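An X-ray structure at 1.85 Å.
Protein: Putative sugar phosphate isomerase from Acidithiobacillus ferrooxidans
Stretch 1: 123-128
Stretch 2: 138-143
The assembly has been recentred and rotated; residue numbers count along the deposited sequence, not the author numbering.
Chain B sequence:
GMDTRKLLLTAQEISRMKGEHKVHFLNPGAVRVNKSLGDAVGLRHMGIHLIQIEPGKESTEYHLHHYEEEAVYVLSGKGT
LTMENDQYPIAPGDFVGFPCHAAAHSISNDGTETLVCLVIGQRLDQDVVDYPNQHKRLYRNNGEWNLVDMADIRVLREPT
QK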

ATOM      1  N   ARG B 123      10.837  -2.589  -5.386  1.00 20.92           N
ATOM      2  CA  ARG B 123      10.327  -3.947  -5.396  1.00 21.89           C
ATOM      3  C   ARG B 123       8.904  -3.933  -4.887  1.00 22.19           C
ATOM      4  O   ARG B 123       8.721  -3.752  -3.709  1.00 22.77           O
ATOM      5  CB  ARG B 123      11.117  -4.852  -4.483  1.00 22.34           C
ATOM      6  CG  ARG B 123      12.452  -5.195  -5.020  1.00 23.37           C
ATOM      7  CD  ARG B 123      12.993  -6.396  -4.332  1.00 24.22           C
ATOM      8  NE  ARG B 123      14.302  -6.628  -4.876  1.00 25.26           N
ATOM      9  CZ  ARG B 123      15.180  -7.493  -4.395  1.00 25.51           C
ATOM     10  NH1 ARG B 123      14.911  -8.210  -3.329  1.00 24.97           N
ATOM     11  NH2 ARG B 123      16.346  -7.628  -5.003  1.00 26.71           N
ATOM     12  N   LEU B 124       7.921  -4.064  -5.775  1.00 20.42           N
ATOM     13  CA  LEU B 124       6.510  -4.027  -5.398  1.00 20.24           C
ATOM     14  C   LEU B 124       5.875  -5.380  -5.653  1.00 19.95           C
ATOM     15  O   LEU B 124       6.301  -6.116  -6.528  1.00 19.37           O
ATOM     16  CB  LEU B 124       5.751  -2.995  -6.213  1.00 19.01           C
ATOM     17  CG  LEU B 124       6.222  -1.578  -6.059  1.00 19.49           C
ATOM     18  CD1 LEU B 124       5.458  -0.644  -7.072  1.00 17.79           C
ATOM     19  CD2 LEU B 124       6.077  -1.116  -4.557  1.00 20.33           C
ATOM     20  N   ASP B 125       4.873  -5.694  -4.855  1.00 20.54           N
ATOM     21  CA  ASP B 125       4.135  -6.934  -5.005  1.00 21.34           C
ATOM     22  C   ASP B 125       3.365  -7.029  -6.334  1.00 18.81           C
ATOM     23  O   ASP B 125       3.152  -8.139  -6.811  1.00 18.60           O
ATOM     24  CB  ASP B 125       3.137  -7.089  -3.871  1.00 23.43           C
ATOM     25  CG  ASP B 125       3.791  -7.517  -2.560  1.00 26.23           C
ATOM     26  OD1 ASP B 125       4.942  -7.960  -2.542  1.00 27.73           O
ATOM     27  OD2 ASP B 125       3.092  -7.466  -1.549  1.00 30.32           O
ATOM     28  N   GLN B 126       2.945  -5.902  -6.885  1.00 17.36           N
ATOM     29  CA  GLN B 126       2.273  -5.847  -8.180  1.00 17.20           C
ATOM     30  C   GLN B 126       2.959  -4.872  -9.157  1.00 16.62           C
ATOM     31  O   GLN B 126       3.267  -3.726  -8.814  1.00 16.90           O
ATOM     32  CB  GLN B 126       0.813  -5.418  -8.040  1.00 17.63           C
ATOM     33  CG  GLN B 126      -0.099  -6.397  -7.243  1.00 18.75           C
ATOM     34  CD  GLN B 126      -1.577  -5.916  -7.194  1.00 20.53           C
ATOM     35  OE1 GLN B 126      -1.930  -5.224  -6.254  1.00 19.18           O
ATOM     36  NE2 GLN B 126      -2.418  -6.238  -8.254  1.00 20.52           N
ATOM     37  N   ASP B 127       3.080  -5.302 -10.403  1.00 15.30           N
ATOM     38  CA  ASP B 127       3.608  -4.432 -11.456  1.00 15.97           C
ATOM     39  C   ASP B 127       3.100  -4.963 -12.780  1.00 14.68           C
ATOM     40  O   ASP B 127       2.577  -6.086 -12.882  1.00 14.22           O
ATOM     41  CB  ASP B 127       5.144  -4.420 -11.397  1.00 16.25           C
ATOM     42  CG  ASP B 127       5.802  -3.273 -12.186  1.00 17.18           C
ATOM     43  OD1 ASP B 127       5.135  -2.281 -12.560  1.00 17.34           O
ATOM     44  OD2 ASP B 127       7.036  -3.418 -12.408  1.00 19.01           O
ATOM     45  N   VAL B 128       3.240  -4.140 -13.795  1.00 15.75           N
ATOM     46  CA  VAL B 128       2.925  -4.490 -15.154  1.00 15.09           C
ATOM     47  C   VAL B 128       4.138  -4.017 -15.939  1.00 16.71           C
ATOM     48  O   VAL B 128       4.616  -2.891 -15.727  1.00 16.52           O
ATOM     49  CB  VAL B 128       1.647  -3.834 -15.656  1.00 14.98           C
ATOM     50  CG1 VAL B 128       1.400  -4.245 -17.138  1.00 13.65           C
ATOM     51  CG2 VAL B 128       0.444  -4.185 -14.753  1.00 15.40           C
TER
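Stretch 2 (138-143) LYRNNG

Backbone hydrogen bonds form the core of the polar contact between the two stretches. Asp127 and Arg140 form a reciprocal pair: Asp127 N donates to Arg140 O at 2.9 Å with an N-H...O angle of 162°, and Arg140 N donates to Asp127 O at 2.9 Å with an angle of 168°. Two near-linear bonds closing one ring identify an antiparallel hydrogen-bonded bridge. Beyond the strand, the ladder gains one more rung, Asn142 N to Asp125 O, at 2.7 Å and 160°.

Side chains add two further links. The guanidinium of Arg140 reaches back along stretch 1 and grips the carbonyl of Leu124, with Arg140 NH1 to Leu124 O at 2.9 Å and Arg140 NH2 to Leu124 O at 3.1 Å. This oxygen lies at the edge of the guanidinium, near its plane, as a forked bond from both terminal nitrogens requires. After t rotamers at chi1 and chi2, the side chain of Arg140 turns at chi3 (48°, p) and again at chi4 (76°). Among the side chains of Gln126 and Asn141, the amide Gln126 NE2 donates to Asn141 OD1 at 2.8 Å and 162°.

Water extends this network. Arg140 NH2 and Asp127 OD2 are 4.3 Å apart, too far for a salt bridge, but water 3 spans the gap, donating to Asp127 OD2 at 2.6 Å and accepting from Arg140 NH2 at 2.9 Å. At the loop end, water 1 likewise joins Asp125 OD2 (3.2 Å) to Asn142 ND2 (2.9 Å).

The backbone course is consistent with this pairing. Residues 126-128 and 138-141 are extended strands whose N-to-C directions differ by 178° and whose axes approach to 4.8 Å, so stretch 2 runs almost exactly antiparallel beside stretch 1. CA atoms are 4.6 Å apart in the non-hydrogen-bonded pairs Gln126-Asn141 and Val128-Tyr139, but 5.3 Å apart in Asp127-Arg140. Weak CA-H...O contacts accompany the ladder: Gln126 CA to Arg140 O and Val128 CA to Leu138 O, each 3.2 Å. After Asn141 the chain leaves the strand, and Asn142 adopts positive phi and psi (40°/59°).

Packing follows the alternation of the strands. Gln126, Val128, Tyr139 and Asn141 share one face of the sheet, Asp127 and Arg140 the other. On the former, Val128 CG2 meets Tyr139 CD1 at 4.0 Å, an apolar contact; on the latter, Asp127 CB lies 3.6 Å from Arg140 NH2. Together the stretches bury 479 Å², counting both sides, and Arg140 has the largest covered area of any residue.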

ATOM      1  N   LEU B 138       3.675  -8.217 -19.406  1.00 15.43           N
ATOM      2  CA  LEU B 138       3.753  -9.062 -18.217  1.00 16.13           C
ATOM      3  C   LEU B 138       2.959  -8.439 -17.058  1.00 16.59           C
ATOM      4  O   LEU B 138       3.203  -7.312 -16.717  1.00 16.67           O
ATOM      5  CB  LEU B 138       5.186  -9.204 -17.773  1.00 17.21           C
ATOM      6  CG  LEU B 138       5.435  -9.900 -16.429  1.00 18.07           C
ATOM      7  CD1 LEU B 138       5.085 -11.360 -16.501  1.00 17.45           C
ATOM      8  CD2 LEU B 138       6.901  -9.690 -16.009  1.00 18.17           C
ATOM      9  N   TYR B 139       2.046  -9.204 -16.462  1.00 16.30           N
ATOM     10  CA  TYR B 139       1.319  -8.773 -15.306  1.00 15.70           C
ATOM     11  C   TYR B 139       1.905  -9.602 -14.180  1.00 16.52           C
ATOM     12  O   TYR B 139       1.880 -10.837 -14.263  1.00 16.40           O
ATOM     13  CB  TYR B 139      -0.152  -9.091 -15.440  1.00 15.41           C
ATOM     14  CG  TYR B 139      -0.866  -8.480 -16.612  1.00 15.15           C
ATOM     15  CD1 TYR B 139      -1.453  -7.228 -16.524  1.00 15.32           C
ATOM     16  CD2 TYR B 139      -0.984  -9.182 -17.803  1.00 15.00           C
ATOM     17  CE1 TYR B 139      -2.138  -6.687 -17.653  1.00 15.03           C
ATOM     18  CE2 TYR B 139      -1.609  -8.660 -18.893  1.00 14.79           C
ATOM     19  CZ  TYR B 139      -2.227  -7.411 -18.797  1.00 14.76           C
ATOM     20  OH  TYR B 139      -2.882  -6.954 -19.900  1.00 14.66           O
ATOM     21  N   ARG B 140       2.501  -8.943 -13.177  1.00 16.25           N
ATOM     22  CA  ARG B 140       3.075  -9.657 -12.056  1.00 16.83           C
ATOM     23  C   ARG B 140       2.298  -9.269 -10.806  1.00 15.98           C
ATOM     24  O   ARG B 140       2.221  -8.113 -10.457  1.00 15.25           O
ATOM     25  CB  ARG B 140       4.560  -9.352 -11.895  1.00 17.54           C
ATOM     26  CG  ARG B 140       5.185 -10.228 -10.819  1.00 18.37           C
ATOM     27  CD  ARG B 140       6.700  -9.969 -10.640  1.00 20.01           C
ATOM     28  NE  ARG B 140       7.060  -8.578 -10.530  1.00 20.21           N
ATOM     29  CZ  ARG B 140       6.864  -7.849  -9.442  1.00 21.85           C
ATOM     30  NH1 ARG B 140       6.256  -8.374  -8.393  1.00 22.75           N
ATOM     31  NH2 ARG B 140       7.187  -6.564  -9.437  1.00 22.78           N
ATOM     32  N   ASN B 141       1.747 -10.273 -10.163  1.00 16.63           N
ATOM     33  CA  ASN B 141       0.802 -10.113  -9.057  1.00 16.03           C
ATOM     34  C   ASN B 141       1.138 -11.074  -7.947  1.00 16.99           C
ATOM     35  O   ASN B 141       0.683 -12.203  -7.928  1.00 14.41           O
ATOM     36  CB  ASN B 141      -0.637 -10.306  -9.596  1.00 15.77           C
ATOM     37  CG  ASN B 141      -1.070  -9.116 -10.478  1.00 15.23           C
ATOM     38  OD1 ASN B 141      -1.032  -7.953 -10.007  1.00 15.30           O
ATOM     39  ND2 ASN B 141      -1.435  -9.369 -11.722  1.00 13.60           N
ATOM     40  N   ASN B 142       1.912 -10.573  -6.980  1.00 18.29           N
ATOM     41  CA  ASN B 142       2.378 -11.418  -5.883  1.00 20.73           C
ATOM     42  C   ASN B 142       2.786 -12.829  -6.288  1.00 22.99           C
ATOM     43  O   ASN B 142       2.200 -13.813  -5.818  1.00 24.47           O
ATOM     44  CB  ASN B 142       1.264 -11.595  -4.864  1.00 21.53           C
ATOM     45  CG  ASN B 142       1.088 -10.378  -4.004  1.00 22.41           C
ATOM     46  OD1 ASN B 142       1.614 -10.353  -2.879  1.00 25.08           O
ATOM     47  ND2 ASN B 142       0.425  -9.365  -4.508  1.00 19.09           N
ATOM     48  N   GLY B 143       3.724 -13.036  -7.164  1.00 23.65           N
ATOM     49  CA  GLY B 143       3.970 -14.505  -7.337  1.00 24.92           C
ATOM     50  C   GLY B 143       3.194 -15.198  -8.453  1.00 23.83           C
ATOM     51  O   GLY B 143       3.569 -16.300  -8.843  1.00 25.52           O
TER
HETATM   52  O   HOH W   1       0.039  -7.218  -2.612  1.00 44.50           O
HETATM   53  O   HOH W   2       0.007  -6.045 -11.636  1.00 18.33           O
HETATM   54  O   HOH W   3       8.533  -5.499 -11.808  1.00 21.73           O